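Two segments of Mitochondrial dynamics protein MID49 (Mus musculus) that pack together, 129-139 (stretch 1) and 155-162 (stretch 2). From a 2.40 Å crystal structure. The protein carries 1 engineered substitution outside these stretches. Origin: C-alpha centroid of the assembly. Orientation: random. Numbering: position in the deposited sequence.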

# COMPACT_ATOMS: atom_id res chain seq x y z
N LEU A 129 -13.14 9.46 11.16
CA LEU A 129 -13.54 8.95 9.86
C LEU A 129 -13.48 7.42 9.83
O LEU A 129 -14.40 6.78 9.34
N LEU A 130 -12.41 6.87 10.39
CA LEU A 130 -12.23 5.43 10.50
C LEU A 130 -13.35 4.77 11.28
O LEU A 130 -13.90 3.76 10.83
N GLU A 131 -13.72 5.36 12.42
CA GLU A 131 -14.83 4.82 13.23
C GLU A 131 -16.14 4.73 12.42
O GLU A 131 -16.86 3.75 12.50
N LEU A 132 -16.42 5.76 11.63
CA LEU A 132 -17.64 5.81 10.85
C LEU A 132 -17.68 4.71 9.80
O LEU A 132 -18.66 4.02 9.67
N LEU A 133 -16.62 4.57 9.03
CA LEU A 133 -16.60 3.57 7.98
C LEU A 133 -16.53 2.14 8.52
O LEU A 133 -17.12 1.23 7.94
N ARG A 134 -15.82 1.95 9.64
CA ARG A 134 -15.75 0.64 10.26
C ARG A 134 -17.14 0.20 10.69
O ARG A 134 -17.52 -0.97 10.52
N LYS A 135 -17.91 1.13 11.23
CA LYS A 135 -19.26 0.85 11.68
C LYS A 135 -20.19 0.53 10.51
O LYS A 135 -20.97 -0.41 10.58
N ALA A 136 -20.06 1.28 9.43
CA ALA A 136 -20.87 1.05 8.22
C ALA A 136 -20.54 -0.28 7.55
O ALA A 136 -21.42 -1.00 7.10
N LEU A 137 -19.25 -0.59 7.48
CA LEU A 137 -18.81 -1.81 6.83
C LEU A 137 -19.31 -3.01 7.62
O LEU A 137 -19.87 -3.97 7.05
N SER A 138 -19.15 -2.95 8.93
CA SER A 138 -19.35 -4.12 9.78
C SER A 138 -20.79 -4.33 10.21
O SER A 138 -21.21 -5.45 10.46
N ALA A 139 -21.56 -3.25 10.30
CA ALA A 139 -22.91 -3.38 10.82
C ALA A 139 -24.00 -2.87 9.87
O ALA A 139 -25.19 -3.08 10.11
N TRP A 155 -16.51 -10.56 3.81
CA TRP A 155 -16.72 -10.16 5.19
C TRP A 155 -15.57 -9.29 5.73
O TRP A 155 -14.42 -9.43 5.31
N PRO A 156 -15.90 -8.37 6.65
CA PRO A 156 -14.91 -7.50 7.30
C PRO A 156 -14.01 -8.25 8.29
O PRO A 156 -14.47 -9.07 9.07
N ASP A 157 -12.72 -7.96 8.22
CA ASP A 157 -11.70 -8.57 9.06
C ASP A 157 -11.67 -7.91 10.45
O ASP A 157 -12.15 -6.79 10.63
N VAL A 158 -11.15 -8.63 11.45
CA VAL A 158 -10.98 -8.10 12.81
C VAL A 158 -9.67 -7.31 13.18
O VAL A 158 -8.96 -7.70 14.11
N ALA A 159 -9.41 -6.21 12.45
CA ALA A 159 -8.23 -5.33 12.62
C ALA A 159 -8.12 -4.35 11.45
O ALA A 159 -8.52 -4.69 10.34
N SER A 160 -7.58 -3.14 11.69
CA SER A 160 -7.47 -2.09 10.64
C SER A 160 -8.79 -1.84 9.89
O SER A 160 -9.82 -1.64 10.54
N GLU A 161 -8.77 -1.81 8.54
CA GLU A 161 -10.02 -1.86 7.75
C GLU A 161 -10.03 -2.69 6.46
O GLU A 161 -9.97 -2.17 5.34
N GLU A 162 -10.13 -4.00 6.65
CA GLU A 162 -9.93 -4.94 5.58
C GLU A 162 -11.20 -5.72 5.26
O GLU A 162 -11.95 -6.12 6.15

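This is a small, mixed contact in which one buried glutamate of a loop, Glu161, lies against a helix face, supported by a proline packed near the end of stretch 1 and one weak arginine-to-backbone hydrogen bond. The two stretches bury 329 Å² in total, of which Glu161 alone accounts for 115 Å². Its CA-to-CB bond points toward the helix; chi1 is -95°, between wells, while chi2 is t, so the chain is extended from CA to CD, and chi3 of -174° sets the turn of the carboxylate; this places OE1 beside the backbone at Leu130 and Arg134.

There OE1 of Glu161 sits 3.0 Å from Leu130 O and 3.0 Å from Arg134 N, yet neither approach is a hydrogen bond. The first pairs two acceptors; in the second the angle is poor, and Arg134 N already donates to Leu130 O within the helix at 2.9 Å. Three leucines of the helix also come near the carboxylate: Leu130 (m, t) brings CD2 to 3.8 Å from Glu161 CD, and Leu133 (t, p), pointing toward the loop, places CD2 3.5 Å from Glu161 OE2. Leu137 (m, t) also points toward it, but its CD1 remains 4.4 Å from Glu161 OE2.

Arg134 leaves the helix sideways with chi1 t, chi2 t and chi3 p. Its NH1 donates to Ser160 O at 3.3 Å and 145°, a weak bond to an oxygen near the guanidinium plane. The charge pairing with Glu161 is looser still: Arg134 NH1 and Glu161 OE1 are 4.6 Å apart, with the oxygen well out of that plane, beyond a salt bridge.

Near Leu137 and Ser138 the helix meets Pro156 of stretch 2, whose CA-to-CB bond points toward stretch 1 and whose ring has a C-gamma exo pucker. Its CG reaches 3.8 Å from Leu137 O and 4.1 Å from Ser138 CA, packing against backbone atoms.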

# COMPACT_ATOMS: atom_id res chain seq x y z
CB LEU A 129 -12.63 9.53 8.79
CG LEU A 129 -13.25 10.87 8.39
CD1 LEU A 129 -12.20 11.81 7.82
CD2 LEU A 129 -14.39 10.57 7.38
CB LEU A 130 -10.88 5.11 11.14
CG LEU A 130 -9.70 5.05 10.19
CD1 LEU A 130 -8.44 4.77 10.98
CD2 LEU A 130 -9.91 3.99 9.12
CB GLU A 131 -15.09 5.72 14.45
CG GLU A 131 -13.95 5.90 15.42
CD GLU A 131 -14.29 6.91 16.54
OE1 GLU A 131 -15.15 7.78 16.29
OE2 GLU A 131 -13.67 6.85 17.63
CB LEU A 132 -17.81 7.16 10.17
CG LEU A 132 -19.10 7.27 9.34
CD1 LEU A 132 -20.29 7.56 10.23
CD2 LEU A 132 -18.96 8.28 8.23
CB LEU A 133 -15.45 3.84 7.02
CG LEU A 133 -15.43 3.02 5.73
CD1 LEU A 133 -16.79 2.99 4.99
CD2 LEU A 133 -14.32 3.52 4.85
CB ARG A 134 -14.79 0.64 11.46
CG ARG A 134 -14.55 -0.77 12.07
CD ARG A 134 -13.19 -0.87 12.75
NE ARG A 134 -12.94 0.34 13.52
CZ ARG A 134 -11.86 1.10 13.40
NH1 ARG A 134 -10.88 0.75 12.56
NH2 ARG A 134 -11.74 2.20 14.14
CB LYS A 135 -19.82 2.03 12.47
CG LYS A 135 -21.14 1.74 13.17
CD LYS A 135 -21.65 2.93 14.01
CE LYS A 135 -21.17 2.85 15.46
NZ LYS A 135 -21.80 3.88 16.33
CB ALA A 136 -20.69 2.20 7.24
CB LEU A 137 -17.28 -1.84 6.76
CG LEU A 137 -16.62 -0.98 5.69
CD1 LEU A 137 -15.12 -1.23 5.71
CD2 LEU A 137 -17.18 -1.16 4.32
CB SER A 138 -18.46 -4.01 11.02
OG SER A 138 -18.36 -5.26 11.68
CB ALA A 139 -23.01 -2.67 12.17
CB TRP A 155 -16.90 -11.40 6.09
CG TRP A 155 -15.63 -12.13 6.37
CD1 TRP A 155 -14.83 -12.00 7.47
CD2 TRP A 155 -15.00 -13.13 5.55
NE1 TRP A 155 -13.75 -12.84 7.38
CE2 TRP A 155 -13.83 -13.55 6.21
CE3 TRP A 155 -15.32 -13.70 4.31
CZ2 TRP A 155 -12.98 -14.52 5.67
CZ3 TRP A 155 -14.47 -14.66 3.79
CH2 TRP A 155 -13.32 -15.06 4.47
CB PRO A 156 -15.78 -6.46 8.04
CG PRO A 156 -17.12 -6.54 7.36
CD PRO A 156 -17.28 -7.98 6.97
CB ASP A 157 -10.35 -8.49 8.35
CG ASP A 157 -9.24 -9.15 9.12
OD1 ASP A 157 -9.53 -9.82 10.12
OD2 ASP A 157 -8.08 -9.04 8.68
CB VAL A 158 -11.11 -9.25 13.79
CG1 VAL A 158 -12.53 -9.80 13.74
CG2 VAL A 158 -10.12 -10.36 13.43
CB ALA A 159 -6.94 -6.14 12.73
CB SER A 160 -6.37 -2.49 9.65
OG SER A 160 -6.08 -1.45 8.76
CB GLU A 161 -10.53 -0.48 7.39
CG GLU A 161 -11.55 0.00 8.38
CD GLU A 161 -12.23 1.23 7.89
OE1 GLU A 161 -13.01 1.81 8.67
OE2 GLU A 161 -11.98 1.63 6.73
CB GLU A 162 -8.76 -5.84 5.95
CG GLU A 162 -7.56 -4.97 6.30
CD GLU A 162 -6.29 -5.74 6.47
OE1 GLU A 162 -6.29 -6.96 6.19
OE2 GLU A 162 -5.29 -5.13 6.89